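Local atomic coordinates of beta-lactamase (Sphaerobacter thermophilus, PDB entry 4EWF), a protein that probably hydrolyses beta-lactams to substituted beta-amino acids, as a member of the class A serine beta-lactamase family. Residues K55-D67 against A179-L192. Numbering follows the deposited sequence.
Sequences KIPLMIAVYRAVD and AASQESCTAMLAML
Tyr63 drops its side chain as a knob among Ser184, Ala187, Met188 and Met191, where helices 55-67 and 182-192 run roughly antiparallel at 143°. Met188 CG lies over one face of the Tyr63 ring, 3.8 Å from the centroid, a CH-pi contact offset toward the rim, while Met188 SE stands obliquely in a Met-aromatic contact. With CG anti to its carbonyl carbon (chi1 -76°) and chi2 extended, Met188 lays SE across Ile60 CG1 at 3.6 Å. Selenomethionine Met59, CG anti to the backbone N (chi1 176°), slides past Met188 in the opposite direction, and Met59 CE reaches Leu192 CG at 4.2 Å. Asp67 OD2 accepts a hydrogen bond from Ser181 N at 3.0 Å, syn but tilted well out of the carboxylate plane; Asp67 OD1 accepts from Ser184 OG at 2.7 Å and, from above that plane, from Ser181 OG. Ser181, the N-cap, is thereby tied to the end of helix 55-67. Arg64 holds Ala179 O side-on through NE (2.8 Å) and NH2 (2.9 Å). Helix 55-67 begins at Lys55 of a probable SxxK motif, as in class A beta-lactamases; helix 102-111 adjoins Met59 and Tyr63, helix 164-175 packs on Met188, and Leu192 bonds through its backbone to Ser215 of strand 212-220.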
ATOM      1  N   LYS A  55       3.265  -3.384   4.316  1.00 20.07           N
ATOM      2  CA  LYS A  55       4.642  -2.936   4.184  1.00 23.23           C
ATOM      3  C   LYS A  55       4.761  -1.412   4.281  1.00 24.10           C
ATOM      4  O   LYS A  55       5.858  -0.882   4.453  1.00 23.12           O
ATOM      5  CB  LYS A  55       5.258  -3.497   2.900  1.00 17.70           C
ATOM      6  CG  LYS A  55       5.280  -5.023   2.944  1.00 17.80           C
ATOM      7  CD  LYS A  55       5.745  -5.670   1.632  1.00 20.79           C
ATOM      8  CE  LYS A  55       5.633  -7.194   1.752  1.00 23.24           C
ATOM      9  NZ  LYS A  55       6.169  -7.879   0.538  1.00 34.82           N
ATOM     10  N   ILE A  56       3.631  -0.708   4.209  1.00 21.56           N
ATOM     11  CA  ILE A  56       3.652   0.743   4.363  1.00 20.65           C
ATOM     12  C   ILE A  56       4.002   1.142   5.794  1.00 21.04           C
ATOM     13  O   ILE A  56       4.996   1.817   6.022  1.00 20.29           O
ATOM     14  CB  ILE A  56       2.324   1.397   3.919  1.00 21.93           C
ATOM     15  CG1 ILE A  56       2.187   1.342   2.389  1.00 21.48           C
ATOM     16  CG2 ILE A  56       2.236   2.856   4.425  1.00 22.59           C
ATOM     17  CD1 ILE A  56       0.782   1.754   1.893  1.00 23.95           C
ATOM     18  N   PRO A  57       3.187   0.723   6.773  1.00 16.69           N
ATOM     19  CA  PRO A  57       3.571   1.084   8.140  1.00 21.29           C
ATOM     20  C   PRO A  57       4.918   0.486   8.550  1.00 22.22           C
ATOM     21  O   PRO A  57       5.578   1.066   9.396  1.00 22.16           O
ATOM     22  CB  PRO A  57       2.429   0.512   8.997  1.00 23.71           C
ATOM     23  CG  PRO A  57       1.754  -0.493   8.135  1.00 23.50           C
ATOM     24  CD  PRO A  57       1.895   0.014   6.722  1.00 14.95           C
ATOM     25  N   LEU A  58       5.319  -0.645   7.971  1.00 21.24           N
ATOM     26  CA  LEU A  58       6.652  -1.198   8.250  1.00 24.14           C
ATOM     27  C   LEU A  58       7.737  -0.205   7.805  1.00 26.24           C
ATOM     28  O   LEU A  58       8.685   0.087   8.543  1.00 22.23           O
ATOM     29  CB  LEU A  58       6.842  -2.550   7.539  1.00 19.95           C
ATOM     30  CG  LEU A  58       8.269  -3.129   7.526  1.00 23.58           C
ATOM     31  CD1 LEU A  58       8.809  -3.384   8.933  1.00 23.37           C
ATOM     32  CD2 LEU A  58       8.324  -4.401   6.686  1.00 20.64           C
HETATM   33  N   MSE A  59       7.597   0.312   6.587  1.00 22.86           N
HETATM   34  CA  MSE A  59       8.524   1.323   6.089  1.00 31.00           C
HETATM   35  C   MSE A  59       8.564   2.531   7.029  1.00 26.77           C
HETATM   36  O   MSE A  59       9.626   3.073   7.323  1.00 23.92           O
HETATM   37  CB  MSE A  59       8.116   1.779   4.690  1.00 26.01           C
HETATM   38  CG  MSE A  59       8.980   2.913   4.125  1.00 27.56           C
HETATM   39 SE   MSE A  59       8.413   3.398   2.321  0.74 31.05          SE
HETATM   40  CE  MSE A  59       6.591   3.883   2.629  1.00 18.44           C
ATOM     41  N   ILE A  60       7.396   2.957   7.501  1.00 20.26           N
ATOM     42  CA  ILE A  60       7.346   4.103   8.392  1.00 22.82           C
ATOM     43  C   ILE A  60       8.150   3.807   9.661  1.00 22.33           C
ATOM     44  O   ILE A  60       8.889   4.662  10.156  1.00 29.72           O
ATOM     45  CB  ILE A  60       5.889   4.514   8.720  1.00 22.93           C
ATOM     46  CG1 ILE A  60       5.186   4.975   7.439  1.00 21.85           C
ATOM     47  CG2 ILE A  60       5.877   5.628   9.765  1.00 21.26           C
ATOM     48  CD1 ILE A  60       3.634   5.147   7.560  1.00 27.97           C
ATOM     49  N   ALA A  61       8.017   2.590  10.182  1.00 23.46           N
ATOM     50  CA  ALA A  61       8.755   2.229  11.396  1.00 25.99           C
ATOM     51  C   ALA A  61      10.252   2.329  11.141  1.00 27.50           C
ATOM     52  O   ALA A  61      11.009   2.794  11.996  1.00 25.66           O
ATOM     53  CB  ALA A  61       8.385   0.831  11.868  1.00 25.32           C
ATOM     54  N   VAL A  62      10.675   1.888   9.960  1.00 23.69           N
ATOM     55  CA  VAL A  62      12.080   1.976   9.585  1.00 27.04           C
ATOM     56  C   VAL A  62      12.583   3.424   9.558  1.00 28.39           C
ATOM     57  O   VAL A  62      13.593   3.753  10.187  1.00 28.04           O
ATOM     58  CB  VAL A  62      12.337   1.299   8.223  1.00 26.32           C
ATOM     59  CG1 VAL A  62      13.751   1.574   7.758  1.00 25.57           C
ATOM     60  CG2 VAL A  62      12.072  -0.200   8.326  1.00 24.58           C
ATOM     61  N   TYR A  63      11.880   4.304   8.852  1.00 27.80           N
ATOM     62  CA  TYR A  63      12.334   5.694   8.778  1.00 24.73           C
ATOM     63  C   TYR A  63      12.296   6.415  10.126  1.00 31.24           C
ATOM     64  O   TYR A  63      13.122   7.298  10.379  1.00 34.52           O
ATOM     65  CB  TYR A  63      11.591   6.489   7.692  1.00 23.83           C
ATOM     66  CG  TYR A  63      12.089   6.157   6.300  1.00 25.64           C
ATOM     67  CD1 TYR A  63      13.036   6.964   5.670  1.00 33.10           C
ATOM     68  CD2 TYR A  63      11.652   5.019   5.635  1.00 28.63           C
ATOM     69  CE1 TYR A  63      13.512   6.661   4.403  1.00 31.04           C
ATOM     70  CE2 TYR A  63      12.125   4.702   4.369  1.00 28.79           C
ATOM     71  CZ  TYR A  63      13.057   5.531   3.755  1.00 31.03           C
ATOM     72  OH  TYR A  63      13.536   5.216   2.500  1.00 28.88           O
ATOM     73  N   ARG A  64      11.359   6.040  10.996  1.00 25.19           N
ATOM     74  CA  ARG A  64      11.324   6.619  12.343  1.00 28.58           C
ATOM     75  C   ARG A  64      12.566   6.208  13.126  1.00 34.09           C
ATOM     76  O   ARG A  64      13.107   6.991  13.906  1.00 32.33           O
ATOM     77  CB  ARG A  64      10.070   6.188  13.106  1.00 31.87           C
ATOM     78  CG  ARG A  64       8.788   6.804  12.589  1.00 37.16           C
ATOM     79  CD  ARG A  64       7.688   6.694  13.622  1.00 36.51           C
ATOM     80  NE  ARG A  64       6.441   7.250  13.118  1.00 32.57           N
ATOM     81  CZ  ARG A  64       5.269   7.135  13.738  1.00 37.53           C
ATOM     82  NH1 ARG A  64       5.183   6.474  14.888  1.00 35.69           N
ATOM     83  NH2 ARG A  64       4.179   7.673  13.202  1.00 31.21           N
ATOM     84  N   ALA A  65      13.016   4.973  12.904  1.00 32.18           N
ATOM     85  CA  ALA A  65      14.256   4.494  13.513  1.00 31.32           C
ATOM     86  C   ALA A  65      15.442   5.312  13.006  1.00 34.53           C
ATOM     87  O   ALA A  65      16.351   5.658  13.771  1.00 38.43           O
ATOM     88  CB  ALA A  65      14.461   3.003  13.201  1.00 29.26           C
ATOM     89  N   VAL A  66      15.438   5.603  11.707  1.00 32.49           N
ATOM     90  CA  VAL A  66      16.471   6.444  11.108  1.00 37.14           C
ATOM     91  C   VAL A  66      16.402   7.857  11.690  1.00 38.70           C
ATOM     92  O   VAL A  66      17.430   8.436  12.017  1.00 38.54           O
ATOM     93  CB  VAL A  66      16.357   6.498   9.564  1.00 36.52           C
ATOM     94  CG1 VAL A  66      17.381   7.472   8.985  1.00 46.16           C
ATOM     95  CG2 VAL A  66      16.550   5.113   8.970  1.00 38.61           C
ATOM     96  N   ASP A  67      15.191   8.399  11.840  1.00 37.03           N
ATOM     97  CA  ASP A  67      15.032   9.725  12.455  1.00 41.74           C
ATOM     98  C   ASP A  67      15.598   9.761  13.879  1.00 43.77           C
ATOM     99  O   ASP A  67      16.238  10.733  14.274  1.00 43.06           O
ATOM    100  CB  ASP A  67      13.559  10.164  12.489  1.00 41.29           C
ATOM    101  CG  ASP A  67      12.990  10.445  11.105  1.00 43.40           C
ATOM    102  OD1 ASP A  67      13.779  10.638  10.156  1.00 44.74           O
ATOM    103  OD2 ASP A  67      11.744  10.481  10.975  1.00 44.49           O
ATOM    104  N   ALA A 179       3.768  11.411   9.371  1.00 29.26           N
ATOM    105  CA  ALA A 179       4.091  10.002   9.612  1.00 31.79           C
ATOM    106  C   ALA A 179       5.465   9.816  10.244  1.00 32.03           C
ATOM    107  O   ALA A 179       5.694   8.849  10.971  1.00 33.42           O
ATOM    108  CB  ALA A 179       3.980   9.181   8.318  1.00 27.91           C
ATOM    109  N   ALA A 180       6.373  10.740   9.942  1.00 35.49           N
ATOM    110  CA  ALA A 180       7.741  10.736  10.460  1.00 33.41           C
ATOM    111  C   ALA A 180       8.261  12.156  10.244  1.00 39.83           C
ATOM    112  O   ALA A 180       7.458  13.074  10.068  1.00 37.75           O
ATOM    113  CB  ALA A 180       8.604   9.702   9.714  1.00 26.74           C
ATOM    114  N   SER A 181       9.576  12.363  10.254  1.00 45.47           N
ATOM    115  CA  SER A 181      10.095  13.694   9.929  1.00 43.42           C
ATOM    116  C   SER A 181       9.722  14.017   8.483  1.00 36.65           C
ATOM    117  O   SER A 181       9.421  13.108   7.706  1.00 32.54           O
ATOM    118  CB  SER A 181      11.607  13.762  10.121  1.00 42.26           C
ATOM    119  OG  SER A 181      12.283  13.150   9.039  1.00 43.93           O
ATOM    120  N   GLN A 182       9.716  15.298   8.124  1.00 36.16           N
ATOM    121  CA  GLN A 182       9.324  15.697   6.766  1.00 38.65           C
ATOM    122  C   GLN A 182      10.281  15.126   5.721  1.00 39.07           C
ATOM    123  O   GLN A 182       9.861  14.730   4.630  1.00 34.20           O
ATOM    124  CB  GLN A 182       9.236  17.222   6.634  1.00 47.67           C
ATOM    125  CG  GLN A 182       8.908  17.701   5.228  1.00 44.35           C
ATOM    126  CD  GLN A 182       7.585  17.147   4.729  1.00 43.65           C
ATOM    127  OE1 GLN A 182       6.516  17.600   5.143  1.00 44.12           O
ATOM    128  NE2 GLN A 182       7.647  16.153   3.842  1.00 35.11           N
ATOM    129  N   GLU A 183      11.571  15.091   6.045  0.54 38.61           N
ATOM    130  CA  GLU A 183      12.559  14.498   5.147  0.54 39.04           C
ATOM    131  C   GLU A 183      12.216  13.037   4.885  0.54 34.77           C
ATOM    132  O   GLU A 183      12.258  12.566   3.747  0.54 31.98           O
ATOM    133  CB  GLU A 183      13.978  14.593   5.730  0.54 41.55           C
ATOM    134  CG  GLU A 183      15.028  13.883   4.883  0.54 50.27           C
ATOM    135  CD  GLU A 183      16.397  13.815   5.548  0.54 55.93           C
ATOM    136  OE1 GLU A 183      17.063  12.757   5.437  0.54 55.53           O
ATOM    137  OE2 GLU A 183      16.811  14.816   6.168  0.54 50.33           O
ATOM    138  N   SER A 184      11.866  12.320   5.945  1.00 32.70           N
ATOM    139  CA  SER A 184      11.527  10.916   5.794  1.00 31.33           C
ATOM    140  C   SER A 184      10.219  10.729   5.022  1.00 31.78           C
ATOM    141  O   SER A 184      10.120   9.864   4.147  1.00 29.45           O
ATOM    142  CB  SER A 184      11.504  10.227   7.158  1.00 31.98           C
ATOM    143  OG  SER A 184      12.821  10.155   7.687  1.00 32.57           O
ATOM    144  N   CYS A 185       9.214  11.546   5.315  1.00 28.84           N
ATOM    145  CA  CYS A 185       7.978  11.466   4.534  1.00 29.21           C
ATOM    146  C   CYS A 185       8.235  11.704   3.044  1.00 28.34           C
ATOM    147  O   CYS A 185       7.694  11.008   2.189  1.00 31.08           O
ATOM    148  CB  CYS A 185       6.917  12.434   5.064  1.00 32.62           C
ATOM    149  SG  CYS A 185       6.305  11.965   6.704  1.00 38.09           S
ATOM    150  N   THR A 186       9.074  12.683   2.733  1.00 33.59           N
ATOM    151  CA  THR A 186       9.429  12.926   1.342  1.00 30.45           C
ATOM    152  C   THR A 186      10.135  11.715   0.727  1.00 28.17           C
ATOM    153  O   THR A 186       9.814  11.314  -0.385  1.00 28.48           O
ATOM    154  CB  THR A 186      10.301  14.171   1.215  1.00 37.30           C
ATOM    155  OG1 THR A 186       9.561  15.286   1.718  1.00 34.67           O
ATOM    156  CG2 THR A 186      10.671  14.412  -0.241  1.00 37.71           C
ATOM    157  N   ALA A 187      11.082  11.121   1.450  1.00 35.22           N
ATOM    158  CA  ALA A 187      11.757   9.919   0.950  1.00 31.69           C
ATOM    159  C   ALA A 187      10.811   8.722   0.801  1.00 30.61           C
ATOM    160  O   ALA A 187      10.982   7.886  -0.093  1.00 25.71           O
ATOM    161  CB  ALA A 187      12.935   9.545   1.848  1.00 31.06           C
HETATM  162  N   MSE A 188       9.830   8.611   1.688  1.00 28.21           N
HETATM  163  CA  MSE A 188       8.920   7.468   1.627  1.00 27.89           C
HETATM  164  C   MSE A 188       7.960   7.584   0.455  1.00 29.31           C
HETATM  165  O   MSE A 188       7.639   6.584  -0.191  1.00 24.41           O
HETATM  166  CB  MSE A 188       8.177   7.268   2.950  1.00 25.54           C
HETATM  167  CG  MSE A 188       9.043   6.641   4.011  1.00 31.57           C
HETATM  168 SE   MSE A 188       8.064   6.274   5.645  0.55 26.80          SE
HETATM  169  CE  MSE A 188       8.046   8.041   6.407  1.00 24.12           C
ATOM    170  N   LEU A 189       7.514   8.803   0.179  1.00 29.70           N
ATOM    171  CA  LEU A 189       6.632   9.049  -0.961  1.00 28.55           C
ATOM    172  C   LEU A 189       7.368   8.753  -2.265  1.00 28.68           C
ATOM    173  O   LEU A 189       6.791   8.208  -3.212  1.00 25.47           O
ATOM    174  CB  LEU A 189       6.129  10.495  -0.946  1.00 28.56           C
ATOM    175  CG  LEU A 189       5.095  10.802   0.146  1.00 29.20           C
ATOM    176  CD1 LEU A 189       4.893  12.309   0.289  1.00 34.20           C
ATOM    177  CD2 LEU A 189       3.780  10.099  -0.141  1.00 26.41           C
ATOM    178  N   ALA A 190       8.643   9.130  -2.321  1.00 25.97           N
ATOM    179  CA  ALA A 190       9.475   8.753  -3.452  1.00 32.61           C
ATOM    180  C   ALA A 190       9.633   7.223  -3.593  1.00 28.42           C
ATOM    181  O   ALA A 190       9.731   6.708  -4.708  1.00 30.05           O
ATOM    182  CB  ALA A 190      10.849   9.457  -3.378  1.00 33.36           C
HETATM  183  N   MSE A 191       9.672   6.491  -2.479  1.00 32.68           N
HETATM  184  CA  MSE A 191       9.713   5.023  -2.561  1.00 27.31           C
HETATM  185  C   MSE A 191       8.424   4.487  -3.192  1.00 26.53           C
HETATM  186  O   MSE A 191       8.467   3.633  -4.079  1.00 22.70           O
HETATM  187  CB  MSE A 191       9.884   4.376  -1.182  1.00 29.09           C
HETATM  188  CG  MSE A 191      11.285   4.410  -0.637  1.00 37.48           C
HETATM  189 SE   MSE A 191      12.521   3.314  -1.721  1.00 45.02          SE
HETATM  190  CE  MSE A 191      14.176   3.764  -0.768  1.00 43.30           C
ATOM    191  N   LEU A 192       7.278   4.964  -2.704  1.00 24.26           N
ATOM    192  CA  LEU A 192       5.989   4.533  -3.254  1.00 25.23           C
ATOM    193  C   LEU A 192       5.894   4.814  -4.753  1.00 19.90           C
ATOM    194  O   LEU A 192       5.267   4.056  -5.490  1.00 22.93           O
ATOM    195  CB  LEU A 192       4.817   5.181  -2.503  1.00 19.60           C
ATOM    196  CG  LEU A 192       4.685   4.674  -1.066  1.00 21.93           C
ATOM    197  CD1 LEU A 192       3.714   5.534  -0.279  1.00 23.20           C
ATOM    198  CD2 LEU A 192       4.246   3.194  -1.056  1.00 19.62           C
TER